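Local coordinates for protein dehydrogenase (Sinorhizobium meliloti, PDB 3UOE) that probably catalyses an oxidation-reduction reaction, being a dehydrogenase of the malate/L-lactate (LDH2/MDH2) type, at residues 52-57 / 143-148; 58-63 / 339-344; 168-173 / 244-249; 220-223 / 229-232. All blocks are in the same frame, centred on the assembly; numbering follows the deposited sequence.

Contact 1 (52-57 / 143-148)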
loop_
_atom_site.group_PDB
_atom_site.type_symbol
_atom_site.label_atom_id
_atom_site.label_comp_id
_atom_site.label_asym_id
_atom_site.label_seq_id
_atom_site.Cartn_x
_atom_site.Cartn_y
_atom_site.Cartn_z
ATOM N N GLN A 52 -3.624 13.992 21.880
ATOM C CA GLN A 52 -3.673 14.907 20.741
ATOM C C GLN A 52 -2.419 15.769 20.651
ATOM O O GLN A 52 -1.934 16.052 19.553
ATOM C CB GLN A 52 -4.911 15.809 20.783
ATOM C CG GLN A 52 -4.954 16.828 19.633
ATOM C CD GLN A 52 -5.141 16.165 18.264
ATOM O OE1 GLN A 52 -6.253 15.748 17.906
ATOM N NE2 GLN A 52 -4.054 16.074 17.493
ATOM N N ALA A 53 -1.904 16.204 21.799
ATOM C CA ALA A 53 -0.693 17.019 21.807
ATOM C C ALA A 53 0.537 16.191 21.409
ATOM O O ALA A 53 1.393 16.661 20.663
ATOM C CB ALA A 53 -0.498 17.667 23.169
ATOM N N ASN A 54 0.615 14.956 21.904
ATOM C CA ASN A 54 1.729 14.059 21.577
ATOM C C ASN A 54 1.810 13.783 20.081
ATOM O O ASN A 54 2.897 13.737 19.509
ATOM C CB ASN A 54 1.622 12.736 22.346
ATOM C CG ASN A 54 1.989 12.873 23.819
ATOM O OD1 ASN A 54 2.539 13.890 24.247
ATOM N ND2 ASN A 54 1.688 11.838 24.601
ATOM N N LEU A 55 0.655 13.607 19.445
ATOM C CA LEU A 55 0.620 13.438 17.992
ATOM C C LEU A 55 1.351 14.548 17.236
ATOM O O LEU A 55 2.125 14.282 16.316
ATOM C CB LEU A 55 -0.821 13.342 17.482
ATOM C CG LEU A 55 -1.267 11.927 17.117
ATOM C CD1 LEU A 55 -0.411 11.375 15.964
ATOM C CD2 LEU A 55 -1.219 11.005 18.337
ATOM N N LEU A 56 1.083 15.789 17.626
ATOM C CA LEU A 56 1.634 16.950 16.943
ATOM C C LEU A 56 3.101 17.160 17.320
ATOM O O LEU A 56 3.923 17.479 16.477
ATOM C CB LEU A 56 0.799 18.196 17.270
ATOM C CG LEU A 56 -0.699 18.099 16.931
ATOM C CD1 LEU A 56 -1.398 19.448 17.116
ATOM C CD2 LEU A 56 -0.943 17.581 15.495
ATOM N N LEU A 57 3.424 16.957 18.592
ATOM C CA LEU A 57 4.806 17.078 19.060
ATOM C C LEU A 57 5.727 16.018 18.444
ATOM O O LEU A 57 6.876 16.309 18.091
ATOM C CB LEU A 57 4.856 17.012 20.588
ATOM C CG LEU A 57 4.922 18.361 21.311
ATOM C CD1 LEU A 57 6.344 18.889 21.278
ATOM C CD2 LEU A 57 3.958 19.386 20.718
ATOM N N LEU A 143 0.381 9.345 10.646
ATOM C CA LEU A 143 -0.045 7.956 10.804
ATOM C C LEU A 143 1.034 7.035 11.388
ATOM O O LEU A 143 0.718 5.979 11.929
ATOM C CB LEU A 143 -0.579 7.394 9.486
ATOM C CG LEU A 143 -1.753 8.149 8.844
ATOM C CD1 LEU A 143 -2.405 7.308 7.742
ATOM C CD2 LEU A 143 -2.786 8.551 9.893
ATOM N N ALA A 144 2.300 7.433 11.283
ATOM C CA ALA A 144 3.393 6.631 11.829
ATOM C C ALA A 144 3.183 6.385 13.325
ATOM O O ALA A 144 3.577 5.340 13.858
ATOM C CB ALA A 144 4.757 7.310 11.571
ATOM N N TYR A 145 2.552 7.347 13.995
ATOM C CA TYR A 145 2.315 7.261 15.431
ATOM C C TYR A 145 1.550 5.975 15.773
ATOM O O TYR A 145 1.909 5.256 16.706
ATOM C CB TYR A 145 1.535 8.490 15.915
ATOM C CG TYR A 145 1.401 8.585 17.425
ATOM C CD1 TYR A 145 0.412 7.877 18.102
ATOM C CD2 TYR A 145 2.265 9.378 18.169
ATOM C CE1 TYR A 145 0.289 7.949 19.486
ATOM C CE2 TYR A 145 2.154 9.463 19.551
ATOM C CZ TYR A 145 1.165 8.745 20.205
ATOM O OH TYR A 145 1.051 8.832 21.576
ATOM N N TYR A 146 0.497 5.705 15.004
ATOM C CA TYR A 146 -0.354 4.543 15.218
ATOM C C TYR A 146 0.346 3.266 14.758
ATOM O O TYR A 146 0.352 2.273 15.482
ATOM C CB TYR A 146 -1.699 4.727 14.505
ATOM C CG TYR A 146 -2.285 6.108 14.721
ATOM C CD1 TYR A 146 -2.776 6.495 15.975
ATOM C CD2 TYR A 146 -2.319 7.036 13.688
ATOM C CE1 TYR A 146 -3.298 7.775 16.189
ATOM C CE2 TYR A 146 -2.842 8.309 13.882
ATOM C CZ TYR A 146 -3.329 8.676 15.132
ATOM O OH TYR A 146 -3.847 9.939 15.311
ATOM N N ALA A 147 0.948 3.296 13.570
ATOM C CA ALA A 147 1.720 2.149 13.079
ATOM C C ALA A 147 2.779 1.731 14.097
ATOM O O ALA A 147 2.992 0.544 14.346
ATOM C CB ALA A 147 2.375 2.465 11.727
ATOM N N GLU A 148 3.437 2.718 14.690
ATOM C CA GLU A 148 4.490 2.446 15.653
ATOM C C GLU A 148 3.920 1.845 16.927
ATOM O O GLU A 148 4.516 0.938 17.503
ATOM C CB GLU A 148 5.255 3.726 15.979
ATOM C CG GLU A 148 6.450 3.520 16.892
ATOM C CD GLU A 148 7.208 4.809 17.137
ATOM O OE1 GLU A 148 6.690 5.675 17.875
ATOM O OE2 GLU A 148 8.315 4.959 16.580
#

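Contact 2 (58-63 / 339-344)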
loop_
_atom_site.group_PDB
_atom_site.type_symbol
_atom_site.label_atom_id
_atom_site.label_comp_id
_atom_site.label_asym_id
_atom_site.label_seq_id
_atom_site.Cartn_x
_atom_site.Cartn_y
_atom_site.Cartn_z
ATOM N N GLU A 58 5.220 14.793 18.316
ATOM C CA GLU A 58 5.996 13.731 17.692
ATOM C C GLU A 58 6.275 14.070 16.230
ATOM O O GLU A 58 7.372 13.838 15.733
ATOM C CB GLU A 58 5.288 12.376 17.810
ATOM C CG GLU A 58 5.315 11.752 19.208
ATOM C CD GLU A 58 6.726 11.443 19.714
ATOM O OE1 GLU A 58 7.620 11.120 18.909
ATOM O OE2 GLU A 58 6.944 11.518 20.937
ATOM N N ALA A 59 5.280 14.626 15.548
ATOM C CA ALA A 59 5.474 15.103 14.183
ATOM C C ALA A 59 6.598 16.145 14.130
ATOM O O ALA A 59 7.543 15.998 13.350
ATOM C CB ALA A 59 4.173 15.679 13.616
ATOM N N GLU A 60 6.485 17.188 14.957
ATOM C CA GLU A 60 7.526 18.215 15.078
ATOM C C GLU A 60 8.898 17.586 15.346
ATOM O O GLU A 60 9.852 17.847 14.625
ATOM C CB GLU A 60 7.200 19.192 16.207
ATOM C CG GLU A 60 5.935 19.993 16.009
ATOM C CD GLU A 60 6.058 21.029 14.904
ATOM O OE1 GLU A 60 7.144 21.151 14.303
ATOM O OE2 GLU A 60 5.064 21.732 14.641
ATOM N N LEU A 61 8.980 16.745 16.374
ATOM C CA LEU A 61 10.256 16.133 16.768
ATOM C C LEU A 61 10.881 15.301 15.650
ATOM O O LEU A 61 12.109 15.201 15.548
ATOM C CB LEU A 61 10.087 15.262 18.023
ATOM C CG LEU A 61 9.756 15.924 19.365
ATOM C CD1 LEU A 61 9.290 14.876 20.377
ATOM C CD2 LEU A 61 10.941 16.734 19.915
ATOM N N ARG A 62 10.034 14.706 14.813
ATOM C CA ARG A 62 10.510 13.800 13.768
ATOM C C ARG A 62 10.767 14.489 12.428
ATOM O O ARG A 62 11.061 13.833 11.431
ATOM C CB ARG A 62 9.536 12.635 13.584
ATOM C CG ARG A 62 9.441 11.741 14.805
ATOM C CD ARG A 62 8.303 10.750 14.696
ATOM N NE ARG A 62 8.552 9.619 15.576
ATOM C CZ ARG A 62 7.750 9.243 16.563
ATOM N NH1 ARG A 62 6.616 9.895 16.779
ATOM N NH2 ARG A 62 8.071 8.203 17.321
ATOM N N GLY A 63 10.651 15.810 12.403
ATOM C CA GLY A 63 10.893 16.561 11.185
ATOM C C GLY A 63 9.721 16.555 10.217
ATOM O O GLY A 63 9.911 16.685 9.008
ATOM N N THR A 339 17.971 19.263 21.345
ATOM C CA THR A 339 18.222 20.642 20.948
ATOM C C THR A 339 16.968 21.509 20.954
ATOM O O THR A 339 17.059 22.734 20.934
ATOM C CB THR A 339 18.852 20.690 19.548
ATOM O OG1 THR A 339 17.852 20.383 18.570
ATOM C CG2 THR A 339 19.966 19.668 19.441
ATOM N N GLY A 340 15.798 20.878 20.970
ATOM C CA GLY A 340 14.544 21.610 20.952
ATOM C C GLY A 340 13.833 21.594 19.607
ATOM O O GLY A 340 14.372 21.120 18.609
ATOM N N ILE A 341 12.609 22.117 19.594
ATOM C CA ILE A 341 11.801 22.215 18.389
ATOM C C ILE A 341 11.830 23.629 17.794
ATOM O O ILE A 341 11.648 24.625 18.502
ATOM C CB ILE A 341 10.343 21.812 18.692
ATOM C CG1 ILE A 341 10.229 20.292 18.811
ATOM C CG2 ILE A 341 9.385 22.333 17.626
ATOM C CD1 ILE A 341 9.040 19.843 19.631
ATOM N N GLU A 342 12.058 23.718 16.488
ATOM C CA GLU A 342 11.951 25.004 15.811
ATOM C C GLU A 342 10.574 25.159 15.186
ATOM O O GLU A 342 10.169 24.356 14.354
ATOM C CB GLU A 342 13.025 25.151 14.733
ATOM C CG GLU A 342 14.435 24.959 15.249
ATOM C CD GLU A 342 15.433 25.873 14.571
ATOM O OE1 GLU A 342 15.226 26.207 13.384
ATOM O OE2 GLU A 342 16.423 26.258 15.233
ATOM N N LEU A 343 9.843 26.180 15.593
ATOM C CA LEU A 343 8.615 26.500 14.886
ATOM C C LEU A 343 8.591 27.965 14.472
ATOM O O LEU A 343 9.256 28.806 15.085
ATOM C CB LEU A 343 7.372 26.111 15.693
ATOM C CG LEU A 343 7.037 26.949 16.912
ATOM C CD1 LEU A 343 5.794 26.403 17.613
ATOM C CD2 LEU A 343 8.229 26.928 17.830
ATOM N N PRO A 344 7.857 28.262 13.396
ATOM C CA PRO A 344 7.718 29.632 12.893
ATOM C C PRO A 344 7.218 30.558 13.990
ATOM O O PRO A 344 6.259 30.205 14.689
ATOM C CB PRO A 344 6.666 29.485 11.796
ATOM C CG PRO A 344 6.883 28.082 11.284
ATOM C CD PRO A 344 7.240 27.271 12.498
HETATM O O HOH W 1 8.056 23.366 13.237
#

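Contact 3 (168-173 / 244-249)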
loop_
_atom_site.group_PDB
_atom_site.type_symbol
_atom_site.label_atom_id
_atom_site.label_comp_id
_atom_site.label_asym_id
_atom_site.label_seq_id
_atom_site.Cartn_x
_atom_site.Cartn_y
_atom_site.Cartn_z
ATOM N N HIS A 168 -4.035 15.547 -8.079
ATOM C CA HIS A 168 -4.592 15.196 -9.381
ATOM C C HIS A 168 -4.173 13.799 -9.793
ATOM O O HIS A 168 -3.136 13.313 -9.365
ATOM C CB HIS A 168 -4.212 16.217 -10.459
ATOM C CG HIS A 168 -2.742 16.356 -10.684
ATOM N ND1 HIS A 168 -1.984 15.384 -11.303
ATOM C CD2 HIS A 168 -1.896 17.381 -10.420
ATOM C CE1 HIS A 168 -0.731 15.791 -11.388
ATOM N NE2 HIS A 168 -0.649 17.001 -10.860
ATOM N N PRO A 169 -4.980 13.145 -10.632
ATOM C CA PRO A 169 -4.555 11.837 -11.135
ATOM C C PRO A 169 -3.337 11.998 -12.031
ATOM O O PRO A 169 -3.064 13.098 -12.520
ATOM C CB PRO A 169 -5.751 11.376 -11.974
ATOM C CG PRO A 169 -6.890 12.290 -11.606
ATOM C CD PRO A 169 -6.264 13.575 -11.210
ATOM N N PHE A 170 -2.611 10.910 -12.242
ATOM C CA PHE A 170 -1.570 10.888 -13.247
ATOM C C PHE A 170 -2.245 11.145 -14.598
ATOM O O PHE A 170 -3.245 10.508 -14.924
ATOM C CB PHE A 170 -0.859 9.534 -13.225
ATOM C CG PHE A 170 0.270 9.423 -14.202
ATOM C CD1 PHE A 170 1.489 10.027 -13.947
ATOM C CD2 PHE A 170 0.113 8.714 -15.383
ATOM C CE1 PHE A 170 2.533 9.933 -14.855
ATOM C CE2 PHE A 170 1.159 8.606 -16.298
ATOM C CZ PHE A 170 2.367 9.218 -16.035
ATOM N N GLY A 171 -1.732 12.104 -15.365
ATOM C CA GLY A 171 -2.331 12.455 -16.648
ATOM C C GLY A 171 -3.451 13.484 -16.565
ATOM O O GLY A 171 -3.991 13.900 -17.596
ATOM N N GLY A 172 -3.801 13.895 -15.344
ATOM C CA GLY A 172 -4.850 14.878 -15.111
ATOM C C GLY A 172 -4.319 16.064 -14.327
ATOM O O GLY A 172 -3.208 16.016 -13.816
ATOM N N THR A 173 -5.097 17.137 -14.230
ATOM C CA THR A 173 -4.595 18.346 -13.595
ATOM C C THR A 173 -5.566 18.944 -12.590
ATOM O O THR A 173 -5.361 20.065 -12.117
ATOM C CB THR A 173 -4.234 19.429 -14.638
ATOM O OG1 THR A 173 -5.398 19.775 -15.401
ATOM C CG2 THR A 173 -3.130 18.930 -15.576
ATOM N N PHE A 244 3.069 10.778 -6.120
ATOM C CA PHE A 244 4.461 10.347 -6.190
ATOM C C PHE A 244 4.504 9.126 -7.093
ATOM O O PHE A 244 3.482 8.480 -7.304
ATOM C CB PHE A 244 4.992 9.977 -4.806
ATOM C CG PHE A 244 4.906 8.517 -4.506
ATOM C CD1 PHE A 244 3.700 7.947 -4.136
ATOM C CD2 PHE A 244 6.033 7.707 -4.605
ATOM C CE1 PHE A 244 3.615 6.594 -3.863
ATOM C CE2 PHE A 244 5.959 6.360 -4.335
ATOM C CZ PHE A 244 4.748 5.796 -3.958
ATOM N N GLY A 245 5.675 8.819 -7.638
ATOM C CA GLY A 245 5.859 7.594 -8.393
ATOM C C GLY A 245 4.967 7.464 -9.613
ATOM O O GLY A 245 4.641 6.358 -10.023
ATOM N N ASP A 246 4.567 8.592 -10.191
ATOM C CA ASP A 246 3.817 8.578 -11.441
ATOM C C ASP A 246 2.560 7.687 -11.390
ATOM O O ASP A 246 1.781 7.758 -10.444
ATOM C CB ASP A 246 4.736 8.174 -12.603
ATOM C CG ASP A 246 5.921 9.129 -12.780
ATOM O OD1 ASP A 246 5.722 10.366 -12.729
ATOM O OD2 ASP A 246 7.056 8.638 -12.982
ATOM N N ALA A 247 2.365 6.853 -12.409
ATOM C CA ALA A 247 1.127 6.088 -12.526
ATOM C C ALA A 247 0.957 5.117 -11.360
ATOM O O ALA A 247 -0.162 4.793 -10.959
ATOM C CB ALA A 247 1.074 5.346 -13.854
ATOM N N LYS A 248 2.078 4.662 -10.815
ATOM C CA LYS A 248 2.053 3.687 -9.738
ATOM C C LYS A 248 1.598 4.319 -8.425
ATOM O O LYS A 248 0.766 3.758 -7.706
ATOM C CB LYS A 248 3.430 3.044 -9.586
ATOM C CG LYS A 248 3.789 2.111 -10.726
ATOM C CD LYS A 248 5.153 1.475 -10.512
ATOM C CE LYS A 248 5.361 0.295 -11.444
ATOM N NZ LYS A 248 6.508 -0.535 -11.005
ATOM N N GLY A 249 2.145 5.489 -8.114
ATOM C CA GLY A 249 1.730 6.207 -6.927
ATOM C C GLY A 249 0.287 6.661 -7.028
ATOM O O GLY A 249 -0.438 6.705 -6.037
#

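Contact 4 (220-223 / 229-232)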
loop_
_atom_site.group_PDB
_atom_site.type_symbol
_atom_site.label_atom_id
_atom_site.label_comp_id
_atom_site.label_asym_id
_atom_site.label_seq_id
_atom_site.Cartn_x
_atom_site.Cartn_y
_atom_site.Cartn_z
ATOM N N GLY A 220 7.168 20.929 -10.339
ATOM C CA GLY A 220 6.778 19.529 -10.349
ATOM C C GLY A 220 5.907 19.089 -9.181
ATOM O O GLY A 220 5.287 18.029 -9.230
ATOM N N TRP A 221 5.855 19.887 -8.124
ATOM C CA TRP A 221 5.009 19.549 -6.983
ATOM C C TRP A 221 3.541 19.702 -7.342
ATOM O O TRP A 221 2.725 18.837 -7.020
ATOM C CB TRP A 221 5.337 20.437 -5.772
ATOM C CG TRP A 221 6.559 20.011 -5.010
ATOM C CD1 TRP A 221 7.489 19.100 -5.404
ATOM C CD2 TRP A 221 7.002 20.515 -3.738
ATOM N NE1 TRP A 221 8.469 18.986 -4.453
ATOM C CE2 TRP A 221 8.202 19.842 -3.429
ATOM C CE3 TRP A 221 6.499 21.464 -2.842
ATOM C CZ2 TRP A 221 8.912 20.092 -2.248
ATOM C CZ3 TRP A 221 7.207 21.708 -1.668
ATOM C CH2 TRP A 221 8.399 21.022 -1.382
ATOM N N ALA A 222 3.212 20.799 -8.017
ATOM C CA ALA A 222 1.822 21.209 -8.163
ATOM C C ALA A 222 1.522 21.952 -9.459
ATOM O O ALA A 222 2.419 22.423 -10.152
ATOM C CB ALA A 222 1.398 22.063 -6.972
ATOM N N VAL A 223 0.231 22.044 -9.768
ATOM C CA VAL A 223 -0.256 22.871 -10.863
ATOM C C VAL A 223 -1.238 23.841 -10.253
ATOM O O VAL A 223 -1.735 23.603 -9.157
ATOM C CB VAL A 223 -0.969 22.046 -11.948
ATOM C CG1 VAL A 223 0.009 21.120 -12.632
ATOM C CG2 VAL A 223 -2.141 21.260 -11.349
ATOM N N ALA A 229 1.493 24.051 -14.607
ATOM C CA ALA A 229 2.592 23.880 -13.661
ATOM C C ALA A 229 2.920 25.200 -12.970
ATOM O O ALA A 229 3.020 26.242 -13.619
ATOM C CB ALA A 229 3.818 23.330 -14.358
ATOM N N THR A 230 3.088 25.160 -11.653
ATOM C CA THR A 230 3.383 26.380 -10.917
ATOM C C THR A 230 4.458 26.192 -9.847
ATOM O O THR A 230 4.580 25.116 -9.254
ATOM C CB THR A 230 2.130 26.914 -10.221
ATOM O OG1 THR A 230 2.478 28.081 -9.465
ATOM C CG2 THR A 230 1.553 25.847 -9.279
ATOM N N THR A 231 5.223 27.253 -9.596
ATOM C CA THR A 231 6.176 27.272 -8.488
ATOM C C THR A 231 5.691 28.204 -7.391
ATOM O O THR A 231 6.417 28.477 -6.436
ATOM C CB THR A 231 7.566 27.761 -8.930
ATOM O OG1 THR A 231 7.437 29.015 -9.617
ATOM C CG2 THR A 231 8.244 26.728 -9.838
ATOM N N ASP A 232 4.467 28.696 -7.541
ATOM C CA ASP A 232 3.879 29.636 -6.593
ATOM C C ASP A 232 3.009 28.877 -5.596
ATOM O O ASP A 232 2.008 28.279 -5.977
ATOM C CB ASP A 232 3.057 30.677 -7.360
ATOM C CG ASP A 232 2.378 31.692 -6.450
ATOM O OD1 ASP A 232 2.318 31.478 -5.223
ATOM O OD2 ASP A 232 1.896 32.714 -6.978
HETATM O O HOH W 2 5.468 22.601 -8.327
#

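Contact 1 (52-57 / 143-148)
Leu55 and Tyr145 meet where the axes of segments 52-57 and 144-148 pass 11.1 Å apart at 107°, a nearly perpendicular approach that is bridged by side chains rather than backbone. With CG of Tyr145 anti to the backbone N (chi1 -172°), this torsion brings its ring up to helix 46-61. The branched end of Leu55 fits this flat target well, because its two methyls divide the work. CD2 sits over the centre of one face of the Tyr145 ring, 3.5 Å from the centroid and only 8° off the normal, a CH-pi contact. CD1 lies against the root of the same side chain, 3.5 Å from Tyr145 CB. In the fold this joins helix 46-61 to helix 144-152, with Pro110 of helix 109-127 touching both Leu55 and Tyr146. Tyr146 crosses Leu55 at about a right angle and brings its OH to 3.7 Å from Leu55 CG. The hydroxyl of the buried Tyr146 is hydrogen-bonded to Met140 O, which probably lowers the cost of placing it among apolar groups. At the tip of the other ring, Tyr145 OH comes within 4.0 Å of Asn54 CB, while the amide oxygen OD1 of Asn54 accepts hydrogen bonds from Arg50 and Arg32.

Contact 2 (58-63 / 339-344)
Glu60 and Ile341 are brought together by their torsions: Glu60 turns CG beside its backbone N (chi1 -63°) and bends again at chi2 (-70°), while Ile341 places CG1 beside its own backbone N (chi1 -76°) and brings the CD1 arm up to the helix. Ile341 CD1 rests against two neighbouring residues of helix 46-61, at 3.7 Å from Leu61 CD2 and 3.9 Å from Glu60 CB. Both side chains cross the isoleucine at about a right angle. A beta-branched residue suits the place because its two branches share these neighbours: CG2 faces Glu60, while the longer arm touches both Glu60 and Leu61. A water joins the polar groups, donating to Glu60 OE1 at 2.6 Å and to the backbone Glu342 O, also at 2.6 Å; the other carboxylate oxygen, OE2, accepts from Leu69 N. The contact thus ties the C-terminal end of helix 46-61 to strand 341-344, which pairs antiparallel with strand 23-26. The helix finishes in a Schellman motif, with Gly63 as the C-prime residue of positive phi and Gly63 N bonded to Glu60 O at 3.1 Å. Pro28 and Leu31 of helix 28-41 also touch Ile341, and an alanine here would probably open a gap beside them, leaving Leu61 CD2 and Glu60 CB without their partner. On another side of the helix Arg62 NH1 forms a salt bridge to Glu58 OE1 (2.7 Å); Glu58 OE2 has a second charged partner in Arg333.

Contact 3 (168-173 / 244-249)
Phe170 lays one face of its ring along the backbone and CB of Ala247. The methyl of Ala247 makes the CH-pi contact, CB standing 4.2 Å from the ring centroid and 25° off the normal, while Ala247 N is above the same ring nearer its rim, 3.6 Å from Phe170 CD1. A residue as small as alanine lets the ring settle close to the backbone. Asp246 CB approaches obliquely, 3.6 Å from Phe170 CE1, and the carboxylate is turned 59° from the ring plane. The ring reaches this position because its CG is anti to the backbone N of Phe170 (chi1 -178°), and Tyr250, one turn further along helix 246-264, also touches it. Behind the ring the chain bends from Pro169 to Gly172. Pro169 O is gripped by two donors from opposite faces of its plane: Gly172 N at 3.0 Å and His168 ND1 at 2.8 Å, the latter bond straight at the hydrogen though its donor stands above the carbonyl plane. Gly171 supplies the positive phi at the third position of the bend. Further out lies the second subunit, whose Arg314 bonds Thr173 OG1 and whose Ala198 O accepts from Lys248 NZ. Pro169 to Gly172 thus form a type II beta turn that presents its second residue, an exposed aromatic, to the early part of helix 246-264 beside the dimer interface.

Contact 4 (220-223 / 229-232)
The flat groups that meet between Ala222 and Thr230 are backbone peptides. Thr230 N donates to Ala222 O at 3.2 Å, an almost straight bond at the hydrogen (169°), yet the donor is tilted 29° from the carbonyl plane. Thr230 CG2 closes on the same peptide region, 3.6 Å from Ala222 O and equally near Val223 C. Where the return bond might be expected, a water spans the strands instead, accepting from Ala222 N at 2.9 Å and donating to Thr230 O at 2.8 Å. Thr230 OG1, held anti to the backbone N (chi1 178°), accepts from Asp232 N at 2.8 Å in an ST turn, and Asp232 then caps helix 233-237 through His234 N. A valine in place of Thr230 would probably leave Asp232 N without this acceptor and make the turn into the helix less fixed. Next along, Val223 CG1 rests 3.8 Å from Ala229 N, in a non-hydrogen-bonded pair whose side chains diverge. Ala222 and Thr230 face helix 233-237, touching Ala236 and Ala235 respectively; a small alanine suits that close cover. Together the strands form a short, loosely paired and water-bridged antiparallel beta hairpin, and strand 240-241 adds on along the other edge of strand 222-223 to give a three-stranded sheet.

The four contacts form two neighbouring pairs. Contacts 1 and 2, with centres about 13 Å apart, use successive parts of helix 46-61 and cross along the chain; Leu57 packs on Ile341, Glu58 on Tyr145, and Arg62 forms a salt bridge to Glu148, so one helix links helix 144-152 with the two-stranded sheet 23-26/341-344. Contact 1 closes before contacts 3 and 4 open. These two, about 14 Å apart between centres, touch where Val223 packs against His168 and Thr173. Contact 4 is nested within contact 3, and both within contact 2. Centres of different pairs are 27 to 31 Å apart. Contact 4 is a local hairpin, the other three are long-range, and contact 3 borders the second subunit.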